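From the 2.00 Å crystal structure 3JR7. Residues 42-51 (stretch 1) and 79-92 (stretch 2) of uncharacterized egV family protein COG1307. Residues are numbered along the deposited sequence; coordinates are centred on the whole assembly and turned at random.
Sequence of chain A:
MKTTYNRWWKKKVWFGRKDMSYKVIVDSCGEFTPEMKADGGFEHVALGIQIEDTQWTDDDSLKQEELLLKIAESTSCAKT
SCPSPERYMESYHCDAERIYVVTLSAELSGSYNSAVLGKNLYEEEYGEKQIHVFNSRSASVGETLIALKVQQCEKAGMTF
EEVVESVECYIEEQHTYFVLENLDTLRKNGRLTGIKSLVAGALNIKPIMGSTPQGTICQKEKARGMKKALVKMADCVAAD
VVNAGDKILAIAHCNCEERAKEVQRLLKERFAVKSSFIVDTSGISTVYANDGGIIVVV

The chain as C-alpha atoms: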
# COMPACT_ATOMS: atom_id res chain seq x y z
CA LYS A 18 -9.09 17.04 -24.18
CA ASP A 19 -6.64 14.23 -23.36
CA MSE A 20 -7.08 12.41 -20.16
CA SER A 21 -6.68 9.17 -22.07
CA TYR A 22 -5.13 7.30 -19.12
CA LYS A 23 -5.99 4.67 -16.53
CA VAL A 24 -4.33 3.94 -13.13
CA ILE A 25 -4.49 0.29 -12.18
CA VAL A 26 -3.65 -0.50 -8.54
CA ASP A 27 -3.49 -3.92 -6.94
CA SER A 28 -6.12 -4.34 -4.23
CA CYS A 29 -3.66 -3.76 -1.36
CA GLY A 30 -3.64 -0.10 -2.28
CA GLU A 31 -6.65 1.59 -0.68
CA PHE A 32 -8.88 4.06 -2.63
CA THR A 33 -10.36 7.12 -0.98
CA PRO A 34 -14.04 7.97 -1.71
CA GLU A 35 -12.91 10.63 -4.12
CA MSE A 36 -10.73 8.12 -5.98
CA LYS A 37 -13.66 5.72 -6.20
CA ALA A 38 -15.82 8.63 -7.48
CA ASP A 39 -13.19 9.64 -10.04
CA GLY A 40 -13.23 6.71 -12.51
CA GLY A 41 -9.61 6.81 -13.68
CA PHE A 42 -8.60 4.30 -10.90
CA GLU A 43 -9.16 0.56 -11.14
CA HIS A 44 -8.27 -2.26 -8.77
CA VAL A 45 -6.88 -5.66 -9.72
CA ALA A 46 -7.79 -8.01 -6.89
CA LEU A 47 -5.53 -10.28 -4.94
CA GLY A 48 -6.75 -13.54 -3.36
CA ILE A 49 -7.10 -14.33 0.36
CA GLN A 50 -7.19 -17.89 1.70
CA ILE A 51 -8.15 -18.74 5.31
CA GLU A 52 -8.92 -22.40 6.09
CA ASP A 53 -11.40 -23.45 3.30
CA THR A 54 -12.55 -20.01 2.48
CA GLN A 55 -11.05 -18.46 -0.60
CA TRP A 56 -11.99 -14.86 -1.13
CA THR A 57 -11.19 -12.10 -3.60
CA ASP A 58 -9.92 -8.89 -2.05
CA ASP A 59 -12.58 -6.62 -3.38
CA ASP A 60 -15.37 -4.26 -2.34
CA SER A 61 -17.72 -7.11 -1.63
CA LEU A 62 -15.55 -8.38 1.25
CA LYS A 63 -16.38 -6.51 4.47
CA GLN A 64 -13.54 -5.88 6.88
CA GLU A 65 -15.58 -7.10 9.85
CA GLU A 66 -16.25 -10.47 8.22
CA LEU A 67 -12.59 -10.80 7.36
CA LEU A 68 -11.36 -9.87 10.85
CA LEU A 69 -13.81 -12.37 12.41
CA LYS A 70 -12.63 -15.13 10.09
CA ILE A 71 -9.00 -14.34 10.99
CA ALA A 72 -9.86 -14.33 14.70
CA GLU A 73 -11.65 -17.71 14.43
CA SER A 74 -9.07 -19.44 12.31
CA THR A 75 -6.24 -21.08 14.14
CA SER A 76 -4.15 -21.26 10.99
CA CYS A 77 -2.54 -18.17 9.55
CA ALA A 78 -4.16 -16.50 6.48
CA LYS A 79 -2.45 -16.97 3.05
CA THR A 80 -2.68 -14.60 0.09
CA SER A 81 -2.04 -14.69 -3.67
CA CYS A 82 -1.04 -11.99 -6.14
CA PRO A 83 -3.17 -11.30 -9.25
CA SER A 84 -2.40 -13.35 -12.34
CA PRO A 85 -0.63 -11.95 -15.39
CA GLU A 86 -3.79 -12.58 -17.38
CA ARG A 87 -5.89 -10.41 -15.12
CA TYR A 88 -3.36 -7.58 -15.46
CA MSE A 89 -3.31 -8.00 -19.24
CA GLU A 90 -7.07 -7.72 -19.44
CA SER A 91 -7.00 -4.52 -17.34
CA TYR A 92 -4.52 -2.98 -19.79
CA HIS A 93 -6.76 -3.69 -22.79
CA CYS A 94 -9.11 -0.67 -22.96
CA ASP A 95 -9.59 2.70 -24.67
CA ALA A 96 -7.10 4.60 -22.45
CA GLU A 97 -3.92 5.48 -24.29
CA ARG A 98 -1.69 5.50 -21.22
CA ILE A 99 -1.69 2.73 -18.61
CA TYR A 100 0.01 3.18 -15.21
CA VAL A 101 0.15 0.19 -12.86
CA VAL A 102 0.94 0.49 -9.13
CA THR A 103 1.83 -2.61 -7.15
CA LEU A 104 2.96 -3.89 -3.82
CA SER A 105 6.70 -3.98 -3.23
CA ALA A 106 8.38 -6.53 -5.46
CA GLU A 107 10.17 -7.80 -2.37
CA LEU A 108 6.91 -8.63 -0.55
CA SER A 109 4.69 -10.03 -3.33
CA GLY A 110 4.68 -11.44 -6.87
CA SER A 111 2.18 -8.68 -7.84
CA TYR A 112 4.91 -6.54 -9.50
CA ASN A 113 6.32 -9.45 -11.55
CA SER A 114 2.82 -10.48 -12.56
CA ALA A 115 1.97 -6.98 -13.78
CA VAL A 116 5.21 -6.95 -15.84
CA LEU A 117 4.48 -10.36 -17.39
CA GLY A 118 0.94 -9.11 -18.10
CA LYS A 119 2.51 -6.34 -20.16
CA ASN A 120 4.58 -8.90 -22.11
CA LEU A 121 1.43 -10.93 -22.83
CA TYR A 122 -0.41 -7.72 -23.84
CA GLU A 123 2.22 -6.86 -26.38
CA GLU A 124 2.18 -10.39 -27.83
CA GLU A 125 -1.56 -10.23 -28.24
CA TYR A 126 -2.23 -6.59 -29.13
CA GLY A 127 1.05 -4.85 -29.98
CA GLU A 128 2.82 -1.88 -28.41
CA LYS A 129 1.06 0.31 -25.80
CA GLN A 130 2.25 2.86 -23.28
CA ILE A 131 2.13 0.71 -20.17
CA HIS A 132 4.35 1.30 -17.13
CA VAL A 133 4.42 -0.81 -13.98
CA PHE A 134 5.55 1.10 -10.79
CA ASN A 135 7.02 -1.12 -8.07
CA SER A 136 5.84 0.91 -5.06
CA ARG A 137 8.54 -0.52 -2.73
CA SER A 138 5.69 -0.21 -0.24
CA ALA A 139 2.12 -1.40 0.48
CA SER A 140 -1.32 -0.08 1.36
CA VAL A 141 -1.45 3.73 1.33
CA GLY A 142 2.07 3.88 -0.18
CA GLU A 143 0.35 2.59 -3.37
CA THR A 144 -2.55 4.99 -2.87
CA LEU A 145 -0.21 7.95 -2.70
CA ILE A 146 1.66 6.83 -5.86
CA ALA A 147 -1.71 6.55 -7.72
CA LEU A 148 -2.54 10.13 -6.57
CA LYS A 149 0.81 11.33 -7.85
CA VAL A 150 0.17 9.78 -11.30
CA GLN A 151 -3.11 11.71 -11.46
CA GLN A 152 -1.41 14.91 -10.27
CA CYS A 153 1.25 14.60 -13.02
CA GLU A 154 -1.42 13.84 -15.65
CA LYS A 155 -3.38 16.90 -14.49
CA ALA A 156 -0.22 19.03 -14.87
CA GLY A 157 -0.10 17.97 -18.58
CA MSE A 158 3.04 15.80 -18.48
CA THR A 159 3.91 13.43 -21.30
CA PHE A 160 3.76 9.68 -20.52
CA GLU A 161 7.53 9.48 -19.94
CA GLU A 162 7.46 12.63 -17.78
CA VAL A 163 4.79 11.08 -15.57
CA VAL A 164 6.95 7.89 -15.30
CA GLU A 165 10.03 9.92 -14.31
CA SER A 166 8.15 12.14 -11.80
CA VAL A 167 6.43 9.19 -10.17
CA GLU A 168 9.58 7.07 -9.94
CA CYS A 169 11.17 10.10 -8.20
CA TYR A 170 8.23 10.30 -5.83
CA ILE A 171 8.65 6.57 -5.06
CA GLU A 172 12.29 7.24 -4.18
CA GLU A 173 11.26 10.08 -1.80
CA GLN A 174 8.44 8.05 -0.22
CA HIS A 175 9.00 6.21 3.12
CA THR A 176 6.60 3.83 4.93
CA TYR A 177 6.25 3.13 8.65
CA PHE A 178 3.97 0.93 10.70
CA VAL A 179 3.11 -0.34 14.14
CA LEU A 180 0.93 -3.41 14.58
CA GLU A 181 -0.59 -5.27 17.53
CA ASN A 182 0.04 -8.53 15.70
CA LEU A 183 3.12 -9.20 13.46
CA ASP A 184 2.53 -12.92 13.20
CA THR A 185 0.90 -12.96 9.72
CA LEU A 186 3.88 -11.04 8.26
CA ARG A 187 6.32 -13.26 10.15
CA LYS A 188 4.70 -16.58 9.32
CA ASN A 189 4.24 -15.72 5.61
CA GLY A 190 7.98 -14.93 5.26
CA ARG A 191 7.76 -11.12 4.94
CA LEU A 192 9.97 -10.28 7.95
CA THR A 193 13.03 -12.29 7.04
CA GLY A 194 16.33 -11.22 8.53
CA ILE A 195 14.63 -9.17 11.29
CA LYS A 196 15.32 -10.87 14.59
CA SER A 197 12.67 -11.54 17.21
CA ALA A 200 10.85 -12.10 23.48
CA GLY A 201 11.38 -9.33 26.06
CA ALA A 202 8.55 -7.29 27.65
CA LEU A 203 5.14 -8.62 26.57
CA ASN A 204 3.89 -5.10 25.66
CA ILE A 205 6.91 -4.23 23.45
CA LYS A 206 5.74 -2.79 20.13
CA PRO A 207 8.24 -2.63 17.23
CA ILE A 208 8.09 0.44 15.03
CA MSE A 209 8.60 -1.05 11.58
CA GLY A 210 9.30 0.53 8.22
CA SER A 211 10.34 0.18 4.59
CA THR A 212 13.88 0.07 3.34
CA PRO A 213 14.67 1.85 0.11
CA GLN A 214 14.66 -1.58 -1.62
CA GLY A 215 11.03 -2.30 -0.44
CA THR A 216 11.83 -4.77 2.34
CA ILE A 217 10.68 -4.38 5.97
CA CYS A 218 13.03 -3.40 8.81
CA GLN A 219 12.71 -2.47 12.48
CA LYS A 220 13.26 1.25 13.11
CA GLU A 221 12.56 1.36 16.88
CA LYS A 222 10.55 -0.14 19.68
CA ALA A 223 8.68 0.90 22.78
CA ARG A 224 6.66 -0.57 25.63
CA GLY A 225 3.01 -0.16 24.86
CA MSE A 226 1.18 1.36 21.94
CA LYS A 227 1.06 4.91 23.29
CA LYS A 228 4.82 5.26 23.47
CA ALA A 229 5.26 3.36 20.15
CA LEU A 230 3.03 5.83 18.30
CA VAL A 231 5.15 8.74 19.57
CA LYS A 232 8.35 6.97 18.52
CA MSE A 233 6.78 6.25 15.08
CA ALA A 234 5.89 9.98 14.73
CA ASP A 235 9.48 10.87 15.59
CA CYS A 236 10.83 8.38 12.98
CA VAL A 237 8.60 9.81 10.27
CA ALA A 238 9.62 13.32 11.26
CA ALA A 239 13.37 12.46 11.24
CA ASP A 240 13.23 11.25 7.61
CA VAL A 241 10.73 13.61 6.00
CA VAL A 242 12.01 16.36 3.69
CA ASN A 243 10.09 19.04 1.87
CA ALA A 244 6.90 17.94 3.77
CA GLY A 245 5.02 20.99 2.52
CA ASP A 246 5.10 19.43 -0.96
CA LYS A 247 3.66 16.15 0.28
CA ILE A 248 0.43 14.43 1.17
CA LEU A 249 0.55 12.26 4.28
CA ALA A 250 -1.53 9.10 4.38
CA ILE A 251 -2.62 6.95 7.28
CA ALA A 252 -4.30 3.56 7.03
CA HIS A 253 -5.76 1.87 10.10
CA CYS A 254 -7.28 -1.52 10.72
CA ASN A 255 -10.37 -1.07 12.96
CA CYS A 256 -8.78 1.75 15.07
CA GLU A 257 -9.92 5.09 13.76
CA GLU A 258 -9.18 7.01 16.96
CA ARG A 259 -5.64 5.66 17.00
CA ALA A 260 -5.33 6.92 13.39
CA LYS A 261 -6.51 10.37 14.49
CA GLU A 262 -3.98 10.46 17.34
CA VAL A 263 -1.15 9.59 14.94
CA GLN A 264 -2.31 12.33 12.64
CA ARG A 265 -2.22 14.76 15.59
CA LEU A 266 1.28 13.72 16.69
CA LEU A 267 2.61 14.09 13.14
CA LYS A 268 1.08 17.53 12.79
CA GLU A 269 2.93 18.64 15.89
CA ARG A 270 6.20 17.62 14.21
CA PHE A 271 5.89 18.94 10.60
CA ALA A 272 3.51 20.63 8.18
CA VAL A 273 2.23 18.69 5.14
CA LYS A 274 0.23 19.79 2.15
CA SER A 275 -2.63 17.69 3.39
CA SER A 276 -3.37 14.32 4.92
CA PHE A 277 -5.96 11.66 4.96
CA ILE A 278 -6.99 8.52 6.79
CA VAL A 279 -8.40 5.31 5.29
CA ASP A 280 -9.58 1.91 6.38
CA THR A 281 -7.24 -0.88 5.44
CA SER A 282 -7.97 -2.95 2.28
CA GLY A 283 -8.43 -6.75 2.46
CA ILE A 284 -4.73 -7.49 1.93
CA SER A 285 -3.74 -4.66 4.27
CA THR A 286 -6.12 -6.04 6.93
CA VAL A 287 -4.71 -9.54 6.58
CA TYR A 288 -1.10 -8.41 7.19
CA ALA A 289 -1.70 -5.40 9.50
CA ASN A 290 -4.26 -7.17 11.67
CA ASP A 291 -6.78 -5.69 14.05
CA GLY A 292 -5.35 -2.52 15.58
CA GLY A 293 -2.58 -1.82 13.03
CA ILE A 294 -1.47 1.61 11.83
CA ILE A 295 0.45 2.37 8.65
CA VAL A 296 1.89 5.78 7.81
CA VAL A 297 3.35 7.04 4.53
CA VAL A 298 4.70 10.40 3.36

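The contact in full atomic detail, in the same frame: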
# COMPACT_ATOMS: atom_id res chain seq x y z
N PHE A 42 -9.31 5.33 -11.70
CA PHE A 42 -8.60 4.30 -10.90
C PHE A 42 -9.32 2.98 -10.93
O PHE A 42 -10.55 2.95 -10.78
CB PHE A 42 -8.45 4.74 -9.44
CG PHE A 42 -7.76 6.08 -9.27
CD1 PHE A 42 -6.37 6.17 -9.28
CD2 PHE A 42 -8.50 7.26 -9.15
CE1 PHE A 42 -5.73 7.43 -9.15
CE2 PHE A 42 -7.88 8.50 -9.04
CZ PHE A 42 -6.48 8.58 -9.04
N GLU A 43 -8.58 1.89 -11.08
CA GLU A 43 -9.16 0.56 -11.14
C GLU A 43 -8.33 -0.39 -10.32
O GLU A 43 -7.09 -0.34 -10.37
CB GLU A 43 -9.19 0.07 -12.59
CG GLU A 43 -9.61 -1.34 -12.73
CD GLU A 43 -9.72 -1.84 -14.19
OE1 GLU A 43 -10.00 -1.05 -15.08
OE2 GLU A 43 -9.56 -3.06 -14.40
N HIS A 44 -8.98 -1.26 -9.56
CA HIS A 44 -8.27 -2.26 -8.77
C HIS A 44 -8.15 -3.54 -9.59
O HIS A 44 -9.05 -3.88 -10.34
CB HIS A 44 -9.00 -2.65 -7.46
CG HIS A 44 -8.82 -1.69 -6.32
ND1 HIS A 44 -7.57 -1.28 -5.88
CD2 HIS A 44 -9.71 -1.15 -5.46
CE1 HIS A 44 -7.71 -0.50 -4.82
NE2 HIS A 44 -9.00 -0.38 -4.56
N VAL A 45 -7.06 -4.26 -9.37
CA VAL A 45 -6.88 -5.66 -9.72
C VAL A 45 -6.72 -6.42 -8.43
O VAL A 45 -5.81 -6.13 -7.62
CB VAL A 45 -5.67 -5.85 -10.68
CG1 VAL A 45 -5.35 -7.30 -10.90
CG2 VAL A 45 -6.00 -5.20 -12.02
N ALA A 46 -7.63 -7.37 -8.20
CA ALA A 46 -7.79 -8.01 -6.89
C ALA A 46 -6.79 -9.11 -6.65
O ALA A 46 -6.48 -9.92 -7.56
CB ALA A 46 -9.23 -8.57 -6.74
N LEU A 47 -6.25 -9.13 -5.43
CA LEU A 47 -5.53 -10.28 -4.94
C LEU A 47 -6.49 -11.30 -4.34
O LEU A 47 -7.67 -11.00 -4.14
CB LEU A 47 -4.51 -9.86 -3.86
CG LEU A 47 -3.20 -9.29 -4.37
CD1 LEU A 47 -3.30 -7.78 -4.67
CD2 LEU A 47 -2.06 -9.63 -3.39
N GLY A 48 -5.98 -12.49 -4.06
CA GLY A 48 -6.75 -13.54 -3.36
C GLY A 48 -6.40 -13.65 -1.89
O GLY A 48 -5.27 -13.38 -1.51
N ILE A 49 -7.36 -14.07 -1.06
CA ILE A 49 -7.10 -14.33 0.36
C ILE A 49 -7.65 -15.71 0.65
O ILE A 49 -8.73 -16.03 0.23
CB ILE A 49 -7.79 -13.32 1.29
CG1 ILE A 49 -7.20 -11.92 1.12
CG2 ILE A 49 -7.71 -13.76 2.80
CD1 ILE A 49 -8.21 -10.82 1.45
N GLN A 50 -6.85 -16.51 1.34
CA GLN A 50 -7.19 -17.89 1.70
C GLN A 50 -7.03 -18.12 3.21
O GLN A 50 -5.94 -17.97 3.76
CB GLN A 50 -6.29 -18.84 0.90
CG GLN A 50 -6.40 -18.56 -0.63
CD GLN A 50 -5.33 -17.59 -1.19
OE1 GLN A 50 -4.18 -17.57 -0.73
NE2 GLN A 50 -5.69 -16.84 -2.23
N ILE A 51 -8.14 -18.46 3.87
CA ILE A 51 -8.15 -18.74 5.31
C ILE A 51 -8.96 -20.03 5.51
O ILE A 51 -10.14 -20.08 5.20
CB ILE A 51 -8.82 -17.63 6.13
CG1 ILE A 51 -8.08 -16.31 5.94
CG2 ILE A 51 -8.79 -18.00 7.65
CD1 ILE A 51 -8.92 -15.10 6.24
N LYS A 79 -3.40 -16.92 4.19
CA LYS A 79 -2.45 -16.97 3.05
C LYS A 79 -3.05 -16.06 2.00
O LYS A 79 -4.25 -15.82 2.01
CB LYS A 79 -2.31 -18.37 2.45
CG LYS A 79 -1.67 -19.42 3.36
CD LYS A 79 -0.32 -18.99 3.97
CE LYS A 79 -0.20 -19.47 5.43
NZ LYS A 79 1.16 -19.25 6.07
N THR A 80 -2.21 -15.54 1.11
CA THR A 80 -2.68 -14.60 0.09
C THR A 80 -2.06 -14.96 -1.27
O THR A 80 -1.07 -15.72 -1.33
CB THR A 80 -2.39 -13.14 0.50
OG1 THR A 80 -0.99 -12.95 0.77
CG2 THR A 80 -3.21 -12.76 1.77
N SER A 81 -2.63 -14.45 -2.35
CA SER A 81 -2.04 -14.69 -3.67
C SER A 81 -2.10 -13.43 -4.50
O SER A 81 -3.08 -12.71 -4.45
CB SER A 81 -2.76 -15.84 -4.42
OG SER A 81 -4.16 -15.66 -4.41
N CYS A 82 -1.06 -13.18 -5.29
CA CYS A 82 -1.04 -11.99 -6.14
C CYS A 82 -1.98 -12.18 -7.35
O CYS A 82 -2.43 -13.28 -7.63
CB CYS A 82 0.40 -11.70 -6.57
SG CYS A 82 1.08 -13.00 -7.68
N PRO A 83 -2.33 -11.10 -8.06
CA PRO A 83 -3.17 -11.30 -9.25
C PRO A 83 -2.37 -12.00 -10.33
O PRO A 83 -1.14 -11.95 -10.28
CB PRO A 83 -3.45 -9.86 -9.71
CG PRO A 83 -3.13 -9.01 -8.55
CD PRO A 83 -2.00 -9.69 -7.88
N SER A 84 -3.06 -12.64 -11.27
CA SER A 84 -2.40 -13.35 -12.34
C SER A 84 -2.00 -12.40 -13.46
O SER A 84 -2.60 -11.35 -13.64
CB SER A 84 -3.34 -14.40 -12.93
OG SER A 84 -4.35 -13.74 -13.65
N PRO A 85 -1.02 -12.81 -14.27
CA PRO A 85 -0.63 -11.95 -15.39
C PRO A 85 -1.80 -11.71 -16.33
O PRO A 85 -1.89 -10.64 -16.93
CB PRO A 85 0.47 -12.74 -16.07
CG PRO A 85 1.07 -13.56 -14.91
CD PRO A 85 -0.08 -13.92 -14.06
N GLU A 86 -2.70 -12.68 -16.43
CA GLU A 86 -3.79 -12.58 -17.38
C GLU A 86 -4.79 -11.54 -16.94
O GLU A 86 -5.31 -10.82 -17.77
CB GLU A 86 -4.49 -13.94 -17.55
CG GLU A 86 -3.57 -14.95 -18.28
CD GLU A 86 -2.42 -15.53 -17.39
OE1 GLU A 86 -2.55 -15.54 -16.13
OE2 GLU A 86 -1.41 -16.01 -17.99
N ARG A 87 -5.04 -11.46 -15.63
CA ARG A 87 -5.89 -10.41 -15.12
C ARG A 87 -5.29 -9.03 -15.37
O ARG A 87 -6.01 -8.08 -15.65
CB ARG A 87 -6.13 -10.55 -13.63
CG ARG A 87 -7.56 -10.24 -13.24
CD ARG A 87 -8.31 -11.56 -12.89
NE ARG A 87 -7.37 -12.40 -12.15
CZ ARG A 87 -6.86 -12.11 -10.94
NH1 ARG A 87 -7.24 -10.99 -10.26
NH2 ARG A 87 -5.97 -12.96 -10.41
N TYR A 88 -3.98 -8.88 -15.21
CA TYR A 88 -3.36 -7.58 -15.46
C TYR A 88 -3.48 -7.24 -16.94
O TYR A 88 -3.86 -6.11 -17.31
CB TYR A 88 -1.92 -7.59 -15.01
CG TYR A 88 -1.69 -7.25 -13.55
CD1 TYR A 88 -1.93 -5.95 -13.08
CD2 TYR A 88 -1.13 -8.19 -12.67
CE1 TYR A 88 -1.70 -5.63 -11.80
CE2 TYR A 88 -0.84 -7.84 -11.36
CZ TYR A 88 -1.15 -6.56 -10.94
OH TYR A 88 -0.89 -6.18 -9.67
N MSE A 89 -3.18 -8.23 -17.79
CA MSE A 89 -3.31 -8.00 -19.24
C MSE A 89 -4.68 -7.49 -19.63
O MSE A 89 -4.81 -6.53 -20.38
CB MSE A 89 -2.99 -9.27 -20.04
CG MSE A 89 -2.98 -9.00 -21.55
SE MSE A 89 -3.02 -10.64 -22.60
CE MSE A 89 -4.98 -10.88 -22.56
N GLU A 90 -5.71 -8.13 -19.12
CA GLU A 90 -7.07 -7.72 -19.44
C GLU A 90 -7.37 -6.29 -18.97
O GLU A 90 -8.08 -5.55 -19.64
CB GLU A 90 -8.08 -8.72 -18.84
CG GLU A 90 -8.00 -10.12 -19.48
CD GLU A 90 -8.69 -11.25 -18.67
OE1 GLU A 90 -9.41 -10.95 -17.69
OE2 GLU A 90 -8.49 -12.45 -19.03
N SER A 91 -6.81 -5.89 -17.83
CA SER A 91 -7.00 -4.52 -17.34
C SER A 91 -6.29 -3.48 -18.22
O SER A 91 -6.68 -2.32 -18.25
CB SER A 91 -6.55 -4.37 -15.89
OG SER A 91 -5.10 -4.31 -15.78
N TYR A 92 -5.25 -3.90 -18.91
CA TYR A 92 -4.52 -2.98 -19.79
C TYR A 92 -5.30 -2.75 -21.10
O TYR A 92 -5.21 -1.71 -21.74
CB TYR A 92 -3.11 -3.52 -20.11
CG TYR A 92 -2.22 -3.87 -18.95
CD1 TYR A 92 -2.47 -3.38 -17.66
CD2 TYR A 92 -1.12 -4.70 -19.13
CE1 TYR A 92 -1.63 -3.72 -16.58
CE2 TYR A 92 -0.29 -5.02 -18.10
CZ TYR A 92 -0.55 -4.54 -16.80
OH TYR A 92 0.31 -4.86 -15.77
O HOH W 1 -6.64 -12.74 -7.48

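The carbonyl of Ala46, in the loop between two strands, is held by a side chain from the helix that follows the partner strand. Arg87 NH1 donates to Ala46 O at 3.0 Å with an N-H...O angle of 162°, and the oxygen lies at the guanidinium edge, near its plane, where the N-H bonds point. One water reinforces the link: it donates to Ala46 O at 2.8 Å and accepts a weak hydrogen bond from Arg87 NH2 at 3.0 Å.

Beyond this loop the contact becomes an antiparallel ladder, with strand axes at 157°. Gly48 and Ser81 form one hydrogen-bonded pair (Gly48 N to Ser81 O 2.9 Å, Ser81 N to Gly48 O 3.0 Å); Gln50 and Lys79 form the next, with Gln50 N to Lys79 O and Lys79 N to Gln50 O both 2.8 Å. Between them, Ile49 and Thr80 are a non-hydrogen-bonded pair, their CA atoms 4.4 Å apart. At Gly48 an ideal CB would lie 2.5 Å from Ser81 OG, a clash that glycine avoids.

Apolar packing joins the first strand to the helix. Val45 CG1 lies 3.4 Å from Pro83 CB and 4.2 Å from the Tyr88 ring centroid, 12° off the normal, a CH-pi contact over the face. Within the second stretch, Ser84 OG caps the helix by accepting from Arg87 N at 3.1 Å.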